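3-dehydroquinate dehydratase (Enterococcus faecalis, PDB 4PH6) catalyses the cis-dehydration of 3-dehydroquinate to 3-dehydroshikimate through an imine intermediate, the third step of the chorismate pathway. Local coordinates at residues A[94-97]-A[98-101]. Sequence-based numbering, arbitrary orientation.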
ATOM      1  N   ALA A  94      21.597  19.045  18.769  1.00 27.45           N
ATOM      2  CA  ALA A  94      22.265  20.179  18.153  1.00 27.01           C
ATOM      3  C   ALA A  94      23.735  19.834  17.870  1.00 27.76           C
ATOM      4  O   ALA A  94      24.386  19.134  18.643  1.00 23.67           O
ATOM      5  CB  ALA A  94      22.158  21.402  19.050  1.00 24.59           C
ATOM      6  N   PHE A  95      24.254  20.337  16.760  1.00 24.03           N
ATOM      7  CA  PHE A  95      25.597  19.998  16.318  1.00 23.97           C
ATOM      8  C   PHE A  95      25.980  21.051  15.299  1.00 24.43           C
ATOM      9  O   PHE A  95      25.217  21.314  14.365  1.00 24.59           O
ATOM     10  CB  PHE A  95      25.627  18.589  15.705  1.00 23.69           C
ATOM     11  CG  PHE A  95      26.893  17.798  15.976  1.00 23.60           C
ATOM     12  CD1 PHE A  95      27.392  17.662  17.263  1.00 23.50           C
ATOM     13  CD2 PHE A  95      27.544  17.130  14.943  1.00 23.71           C
ATOM     14  CE1 PHE A  95      28.534  16.908  17.512  1.00 23.53           C
ATOM     15  CE2 PHE A  95      28.678  16.374  15.185  1.00 23.78           C
ATOM     16  CZ  PHE A  95      29.172  16.262  16.473  1.00 24.91           C
ATOM     17  N   SER A  96      27.136  21.678  15.495  1.00 24.88           N
ATOM     18  CA  SER A  96      27.652  22.643  14.536  1.00 25.44           C
ATOM     19  C   SER A  96      27.904  21.975  13.190  1.00 26.45           C
ATOM     20  O   SER A  96      28.227  20.787  13.137  1.00 25.10           O
ATOM     21  CB  SER A  96      28.945  23.266  15.051  1.00 32.02           C
ATOM     22  OG  SER A  96      29.983  22.298  15.113  1.00 27.00           O
ATOM     23  N   GLU A  97      27.758  22.735  12.108  1.00 25.98           N
ATOM     24  CA  GLU A  97      28.175  22.271  10.788  1.00 26.25           C
ATOM     25  C   GLU A  97      29.629  21.763  10.806  1.00 27.60           C
ATOM     26  O   GLU A  97      29.927  20.716  10.233  1.00 26.44           O
ATOM     27  CB  GLU A  97      28.014  23.387   9.748  1.00 29.86           C
ATOM     28  CG  GLU A  97      28.757  23.136   8.437  1.00 33.36           C
ATOM     29  CD  GLU A  97      28.680  24.311   7.472  1.00 35.08           C
ATOM     30  OE1 GLU A  97      29.744  24.761   6.988  1.00 35.72           O
ATOM     31  OE2 GLU A  97      27.554  24.778   7.193  1.00 34.34           O
ATOM     32  N   GLU A  98      30.518  22.499  11.474  1.00 27.03           N
ATOM     33  CA  GLU A  98      31.939  22.136  11.536  1.00 27.55           C
ATOM     34  C   GLU A  98      32.144  20.762  12.171  1.00 26.88           C
ATOM     35  O   GLU A  98      32.915  19.951  11.662  1.00 27.16           O
ATOM     36  CB  GLU A  98      32.734  23.197  12.310  1.00 33.25           C
ATOM     37  CG  GLU A  98      34.217  22.883  12.530  1.00 38.12           C
ATOM     38  CD  GLU A  98      34.855  23.820  13.553  1.00 42.09           C
ATOM     39  OE1 GLU A  98      34.087  24.455  14.311  1.00 44.45           O
ATOM     40  OE2 GLU A  98      36.103  23.929  13.604  1.00 41.39           O
ATOM     41  N   ASN A  99      31.443  20.505  13.275  1.00 26.14           N
ATOM     42  CA  ASN A  99      31.482  19.195  13.922  1.00 25.56           C
ATOM     43  C   ASN A  99      30.829  18.116  13.057  1.00 27.48           C
ATOM     44  O   ASN A  99      31.254  16.963  13.057  1.00 26.79           O
ATOM     45  CB  ASN A  99      30.807  19.246  15.293  1.00 25.02           C
ATOM     46  CG  ASN A  99      31.725  19.802  16.372  1.00 25.42           C
ATOM     47  OD1 ASN A  99      32.942  19.684  16.279  1.00 25.99           O
ATOM     48  ND2 ASN A  99      31.141  20.407  17.402  1.00 25.27           N
ATOM     49  N   TYR A 100      29.798  18.499  12.317  1.00 12.20           N
ATOM     50  CA  TYR A 100      29.147  17.577  11.418  1.00 10.95           C
ATOM     51  C   TYR A 100      30.157  17.064  10.391  1.00 11.54           C
ATOM     52  O   TYR A 100      30.360  15.852  10.257  1.00 10.30           O
ATOM     53  CB  TYR A 100      27.954  18.246  10.735  1.00 10.21           C
ATOM     54  CG  TYR A 100      27.247  17.377   9.722  1.00 10.73           C
ATOM     55  CD1 TYR A 100      26.334  16.410  10.124  1.00  8.96           C
ATOM     56  CD2 TYR A 100      27.469  17.539   8.358  1.00  9.56           C
ATOM     57  CE1 TYR A 100      25.674  15.610   9.190  1.00  8.66           C
ATOM     58  CE2 TYR A 100      26.813  16.750   7.424  1.00  7.74           C
ATOM     59  CZ  TYR A 100      25.914  15.790   7.846  1.00  9.63           C
ATOM     60  OH  TYR A 100      25.260  15.004   6.917  1.00  6.75           O
ATOM     61  N   PHE A 101      30.823  17.977   9.694  1.00 10.97           N
ATOM     62  CA  PHE A 101      31.765  17.562   8.658  1.00 21.95           C
ATOM     63  C   PHE A 101      33.070  16.986   9.216  1.00 16.12           C
ATOM     64  O   PHE A 101      33.665  16.099   8.600  1.00 16.79           O
ATOM     65  CB  PHE A 101      32.055  18.732   7.717  1.00 11.09           C
ATOM     66  CG  PHE A 101      30.921  19.027   6.790  1.00 15.31           C
ATOM     67  CD1 PHE A 101      30.676  18.210   5.706  1.00  9.30           C
ATOM     68  CD2 PHE A 101      30.079  20.103   7.017  1.00 14.50           C
ATOM     69  CE1 PHE A 101      29.636  18.472   4.852  1.00  8.63           C
ATOM     70  CE2 PHE A 101      29.043  20.366   6.168  1.00  9.46           C
ATOM     71  CZ  PHE A 101      28.817  19.553   5.080  1.00 11.49           C
TER
HETATM   72  O   HOH W   1      28.777  21.154  17.875  1.00 23.85           O
HETATM   73  O   HOH W   2      31.787  24.068  16.714  1.00 29.09           O
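Ser-96 and Asn-99 join the two segments in a serine N-cap, where an extended loop turns into the first turn of helix 97-110 in the (beta/alpha)8 barrel. The chain continues without a gap from extended backbone angles at Phe-95 and Ser-96 to helical ones from Glu-97 onward, which brings the CA atoms of Ser-96 and Asn-99 to 5.2 Å. The first helical bonds follow at once: Tyr-100 N gives its hydrogen to Ser-96 O at 2.9 Å, and Phe-101 N does the same to Glu-97 O. The N-H groups of a first turn lack carbonyl partners earlier in the helix, and here a side chain supplies one. Ser-96 OG, placed between its own backbone N and carbonyl carbon (chi1 67°), accepts from Asn-99 N at 3.0 Å.

Two waters lie beside the cap. One accepts from Ser-96 N; the other lies 3.0 Å from Ser-96 OG and donates weakly to Glu-98 OE1.

On the loop side of the cap, Phe-95 lies across Asn-99 at about a right angle. Asn-99 CB sits over one face of the ring, 3.7 Å from the centroid of Phe-95, in a CH-pi contact, while Phe-95 CE2 reaches Asn-99 O at 3.4 Å. Phe-61 of helix 61-73 touches both residues, and Phe-84 stacks on the Phe-95 ring. The buried side chain of Tyr-100 comes to about 6 Å from that of Arg-85, a predicted substrate-binding residue.

Along the helix, Glu-97 extends with CG anti to the backbone N (chi1 165°) and passes beside Phe-101, its carboxylate plane 89° from the ring. It is the aliphatic part that touches: Glu-97 CG meets the ring edge in plane, 3.6 Å from Phe-101 CE2.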